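Local coordinates for hypothetical protein (PDB 4OO3) that is a putative oxidoreductase of unknown substrate that probably binds a nicotinamide dinucleotide through its Rossmann-fold domain, at residues 259-262 and 266-269; 203-206 and 211-214. All coordinates share one frame; numbering follows the deposited sequence.

Interaction 1. Residues 259-262 and 266-269; sequences EFKQ and TDAY
T266 meets the helix through its backbone carbonyl. Its O lies at the edge of the F260 ring, near the ring plane, 3.7 Å from F260 CD2. The same O accepts a CA-H...O contact from K261, with K261 CA 3.3 Å from T266 O and an angle of 163° at the hydrogen. The bend of the lysine chain at chi2 lays K261 CD against this oxygen too. D267 follows with a carboxylate on the exposed side. K261 NZ and D267 OD1 form a long salt bridge of 3.6 Å; the ammonium's stronger partner is the G265 carbonyl. A268 CB is 4.1 Å from F260 CD2, and the same methyl lies over the centre of one face of the Y269 ring. Y269 comes after a cis peptide bond. Its ring turns its edge to the face of F260, a T-shaped pair with centroids 5.0 Å apart and planes at 73°. Y269 CE1 reaches back as far as F260 CB, at 3.6 Å. F260 carries CG anti to its backbone N (chi1 -173°), which sends the ring out to the loop. L282 of strand 282-294 touches both rings, and Y269 OH is hydrogen-bonded to the D280 carbonyl. The T-shaped pair packs helix 257-264 against the loop that leads to strand 282-294 in the C-terminal domain.

Interaction 2. Residues 203-206 and 211-214; sequences PVWY and QQGE
Q212 reaches across to Y206 along most of its length. Its CB sits against the backbone carbonyl, with Q212 CB 3.2 Å from Y206 O. CG stays close to the same oxygen and lies over one face of the Y206 ring. This is a CH-pi contact: Q212 CG is 4.1 Å from the Y206 ring centroid and 24° off the normal. The chain then bends at chi2 (58°), which carries the amide along the ring. Q212 CD is 3.4 Å from both Y206 CD1 and Y206 CE1. The amide plane is turned 38° from the tyrosine ring. Q212 OE1 touches Y206 CD1 at 3.2 Å and also comes to the edge of the W205 indole, 3.6 Å from W205 CZ3. NE2 passes near Y206 CE1 and is hydrogen-bonded to D218. With an alanine in place of Q212, that face of Y206 is likely to lose its CH-pi partner and D218 its amide donor. A 3-10 turn at 204-206 packs here against the end of the short helix 209-212, in the putative oxidoreductase C-terminal domain. G213 is the first residue to leave helical angles, with a positive phi. Q211 approaches W205 at the root of the indole, with Q211 NE2 3.5 Å from W205 CB. Its amide is held by two further partners: NE2 is bonded to D208 and OE1 to N97. The indole N-H of W205 is bonded to D48, in helix 47-61 of the Rossmann domain.

Interaction 2 comes first along the chain and closes before interaction 1 opens. Their centres are 14 Å apart, on the same side of the chain's centre, and all four segments belong to the putative oxidoreductase C-terminal domain. Interaction 1 lies further out, about 27 Å from its centre to the chain centre against about 16 Å for interaction 2. They touch through V204 of the 203-206 segment, which packs on F260 and T266 but not on 211-214. Interaction 2 also borders the Rossmann part, through bonds to D48, N97 and N98. It thus lies between the Rossmann part and the outer helix 257-264.

Interaction 1. Residues 259-262 and 266-269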
loop_
_atom_site.group_PDB
_atom_site.type_symbol
_atom_site.label_atom_id
_atom_site.label_comp_id
_atom_site.label_asym_id
_atom_site.label_seq_id
_atom_site.Cartn_x
_atom_site.Cartn_y
_atom_site.Cartn_z
ATOM N N GLU A 259 -15.585 9.559 19.713
ATOM C CA GLU A 259 -15.064 8.923 18.511
ATOM C C GLU A 259 -13.725 8.244 18.818
ATOM O O GLU A 259 -13.498 7.105 18.421
ATOM C CB GLU A 259 -14.912 9.956 17.389
ATOM C CG GLU A 259 -16.236 10.518 16.868
ATOM C CD GLU A 259 -16.053 11.748 15.996
ATOM O OE1 GLU A 259 -14.899 12.094 15.670
ATOM O OE2 GLU A 259 -17.061 12.374 15.622
ATOM N N PHE A 260 -12.860 8.935 19.560
ATOM C CA PHE A 260 -11.590 8.352 19.982
ATOM C C PHE A 260 -11.806 7.055 20.768
ATOM O O PHE A 260 -11.221 6.027 20.447
ATOM C CB PHE A 260 -10.779 9.335 20.826
ATOM C CG PHE A 260 -9.404 8.841 21.138
ATOM C CD1 PHE A 260 -8.359 9.073 20.263
ATOM C CD2 PHE A 260 -9.163 8.099 22.281
ATOM C CE1 PHE A 260 -7.092 8.593 20.529
ATOM C CE2 PHE A 260 -7.900 7.614 22.557
ATOM C CZ PHE A 260 -6.862 7.860 21.675
ATOM N N LYS A 261 -12.651 7.116 21.789
ATOM C CA LYS A 261 -12.991 5.938 22.585
ATOM C C LYS A 261 -13.437 4.778 21.698
ATOM O O LYS A 261 -12.934 3.662 21.818
ATOM C CB LYS A 261 -14.099 6.282 23.595
ATOM C CG LYS A 261 -14.537 5.138 24.505
ATOM C CD LYS A 261 -13.390 4.627 25.363
ATOM C CE LYS A 261 -13.865 3.616 26.395
ATOM N NZ LYS A 261 -12.771 3.237 27.335
ATOM N N GLN A 262 -14.366 5.060 20.796
ATOM C CA GLN A 262 -14.955 4.028 19.959
ATOM C C GLN A 262 -13.931 3.360 19.040
ATOM O O GLN A 262 -13.862 2.137 18.994
ATOM C CB GLN A 262 -16.101 4.606 19.132
ATOM C CG GLN A 262 -16.968 3.559 18.453
ATOM C CD GLN A 262 -18.037 4.172 17.564
ATOM O OE1 GLN A 262 -17.898 5.297 17.075
ATOM N NE2 GLN A 262 -19.111 3.425 17.340
ATOM N N THR A 266 -9.569 2.912 24.065
ATOM C CA THR A 266 -8.973 3.661 25.166
ATOM C C THR A 266 -9.771 4.918 25.476
ATOM O O THR A 266 -10.415 5.491 24.601
ATOM C CB THR A 266 -7.528 4.077 24.820
ATOM O OG1 THR A 266 -6.789 2.922 24.420
ATOM C CG2 THR A 266 -6.825 4.726 26.009
ATOM N N ASP A 267 -9.696 5.348 26.731
ATOM C CA ASP A 267 -10.343 6.572 27.183
ATOM C C ASP A 267 -9.563 7.801 26.694
ATOM O O ASP A 267 -8.330 7.797 26.646
ATOM C CB ASP A 267 -10.449 6.571 28.716
ATOM C CG ASP A 267 -11.829 6.962 29.210
ATOM O OD1 ASP A 267 -12.835 6.670 28.518
ATOM O OD2 ASP A 267 -11.907 7.550 30.310
ATOM N N ALA A 268 -10.294 8.851 26.328
ATOM C CA ALA A 268 -9.704 10.038 25.701
ATOM C C ALA A 268 -9.036 10.949 26.741
ATOM O O ALA A 268 -9.734 11.443 27.628
ATOM C CB ALA A 268 -10.784 10.812 24.960
ATOM N N TYR A 269 -7.725 11.213 26.660
ATOM C CA TYR A 269 -6.807 10.743 25.617
ATOM C C TYR A 269 -5.517 10.244 26.267
ATOM O O TYR A 269 -5.187 10.665 27.370
ATOM C CB TYR A 269 -6.447 11.895 24.671
ATOM C CG TYR A 269 -7.610 12.472 23.902
ATOM C CD1 TYR A 269 -8.100 11.835 22.771
ATOM C CD2 TYR A 269 -8.211 13.663 24.294
ATOM C CE1 TYR A 269 -9.162 12.359 22.053
ATOM C CE2 TYR A 269 -9.276 14.197 23.584
ATOM C CZ TYR A 269 -9.751 13.541 22.464
ATOM O OH TYR A 269 -10.811 14.052 21.745
#

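Interaction 2. Residues 203-206 and 211-214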
loop_
_atom_site.group_PDB
_atom_site.type_symbol
_atom_site.label_atom_id
_atom_site.label_comp_id
_atom_site.label_asym_id
_atom_site.label_seq_id
_atom_site.Cartn_x
_atom_site.Cartn_y
_atom_site.Cartn_z
ATOM N N PRO A 203 -4.897 0.639 17.197
ATOM C CA PRO A 203 -4.061 1.000 18.338
ATOM C C PRO A 203 -4.108 2.499 18.617
ATOM O O PRO A 203 -4.319 3.288 17.696
ATOM C CB PRO A 203 -2.653 0.580 17.897
ATOM C CG PRO A 203 -2.717 0.439 16.421
ATOM C CD PRO A 203 -4.115 0.018 16.114
ATOM N N VAL A 204 -3.924 2.882 19.879
ATOM C CA VAL A 204 -3.936 4.296 20.265
ATOM C C VAL A 204 -2.954 5.137 19.463
ATOM O O VAL A 204 -3.266 6.272 19.112
ATOM C CB VAL A 204 -3.649 4.517 21.771
ATOM C CG1 VAL A 204 -4.922 4.325 22.578
ATOM C CG2 VAL A 204 -2.528 3.614 22.282
ATOM N N TRP A 205 -1.787 4.573 19.159
ATOM C CA TRP A 205 -0.728 5.319 18.466
ATOM C C TRP A 205 -0.995 5.502 16.977
ATOM O O TRP A 205 -0.256 6.238 16.312
ATOM C CB TRP A 205 0.657 4.682 18.676
ATOM C CG TRP A 205 0.680 3.209 18.480
ATOM C CD1 TRP A 205 0.615 2.255 19.456
ATOM C CD2 TRP A 205 0.753 2.507 17.236
ATOM N NE1 TRP A 205 0.647 1.008 18.897
ATOM C CE2 TRP A 205 0.734 1.131 17.534
ATOM C CE3 TRP A 205 0.839 2.905 15.895
ATOM C CZ2 TRP A 205 0.797 0.152 16.545
ATOM C CZ3 TRP A 205 0.903 1.927 14.911
ATOM C CH2 TRP A 205 0.877 0.571 15.242
ATOM N N TYR A 206 -2.027 4.837 16.448
ATOM C CA TYR A 206 -2.411 5.022 15.051
ATOM C C TYR A 206 -2.748 6.487 14.768
ATOM O O TYR A 206 -2.496 6.987 13.681
ATOM C CB TYR A 206 -3.603 4.133 14.675
ATOM C CG TYR A 206 -3.975 4.237 13.206
ATOM C CD1 TYR A 206 -3.340 3.448 12.252
ATOM C CD2 TYR A 206 -4.946 5.136 12.769
ATOM C CE1 TYR A 206 -3.663 3.543 10.903
ATOM C CE2 TYR A 206 -5.278 5.236 11.422
ATOM C CZ TYR A 206 -4.633 4.438 10.496
ATOM O OH TYR A 206 -4.947 4.532 9.160
ATOM N N GLN A 211 4.084 8.241 15.079
ATOM C CA GLN A 211 4.252 6.807 15.149
ATOM C C GLN A 211 3.635 6.091 13.954
ATOM O O GLN A 211 4.193 5.108 13.454
ATOM C CB GLN A 211 3.642 6.310 16.446
ATOM C CG GLN A 211 4.267 6.955 17.672
ATOM C CD GLN A 211 3.860 6.256 18.946
ATOM O OE1 GLN A 211 4.245 5.113 19.177
ATOM N NE2 GLN A 211 3.071 6.931 19.776
ATOM N N GLN A 212 2.485 6.580 13.500
ATOM C CA GLN A 212 1.831 6.016 12.333
ATOM C C GLN A 212 2.413 6.607 11.053
ATOM O O GLN A 212 2.458 5.939 10.029
ATOM C CB GLN A 212 0.320 6.266 12.414
ATOM C CG GLN A 212 -0.485 5.803 11.212
ATOM C CD GLN A 212 -0.342 4.319 10.909
ATOM O OE1 GLN A 212 -0.151 3.495 11.805
ATOM N NE2 GLN A 212 -0.457 3.974 9.635
ATOM N N GLY A 213 2.876 7.852 11.126
ATOM C CA GLY A 213 3.203 8.640 9.941
ATOM C C GLY A 213 2.047 9.564 9.591
ATOM O O GLY A 213 0.895 9.291 9.936
ATOM N N GLU A 214 2.345 10.667 8.915
ATOM C CA GLU A 214 1.293 11.591 8.500
ATOM C C GLU A 214 0.486 10.990 7.359
ATOM O O GLU A 214 0.955 10.095 6.665
ATOM C CB GLU A 214 1.883 12.936 8.067
ATOM C CG GLU A 214 2.559 13.708 9.194
ATOM C CD GLU A 214 2.181 15.185 9.246
ATOM O OE1 GLU A 214 1.421 15.667 8.369
ATOM O OE2 GLU A 214 2.657 15.874 10.182
#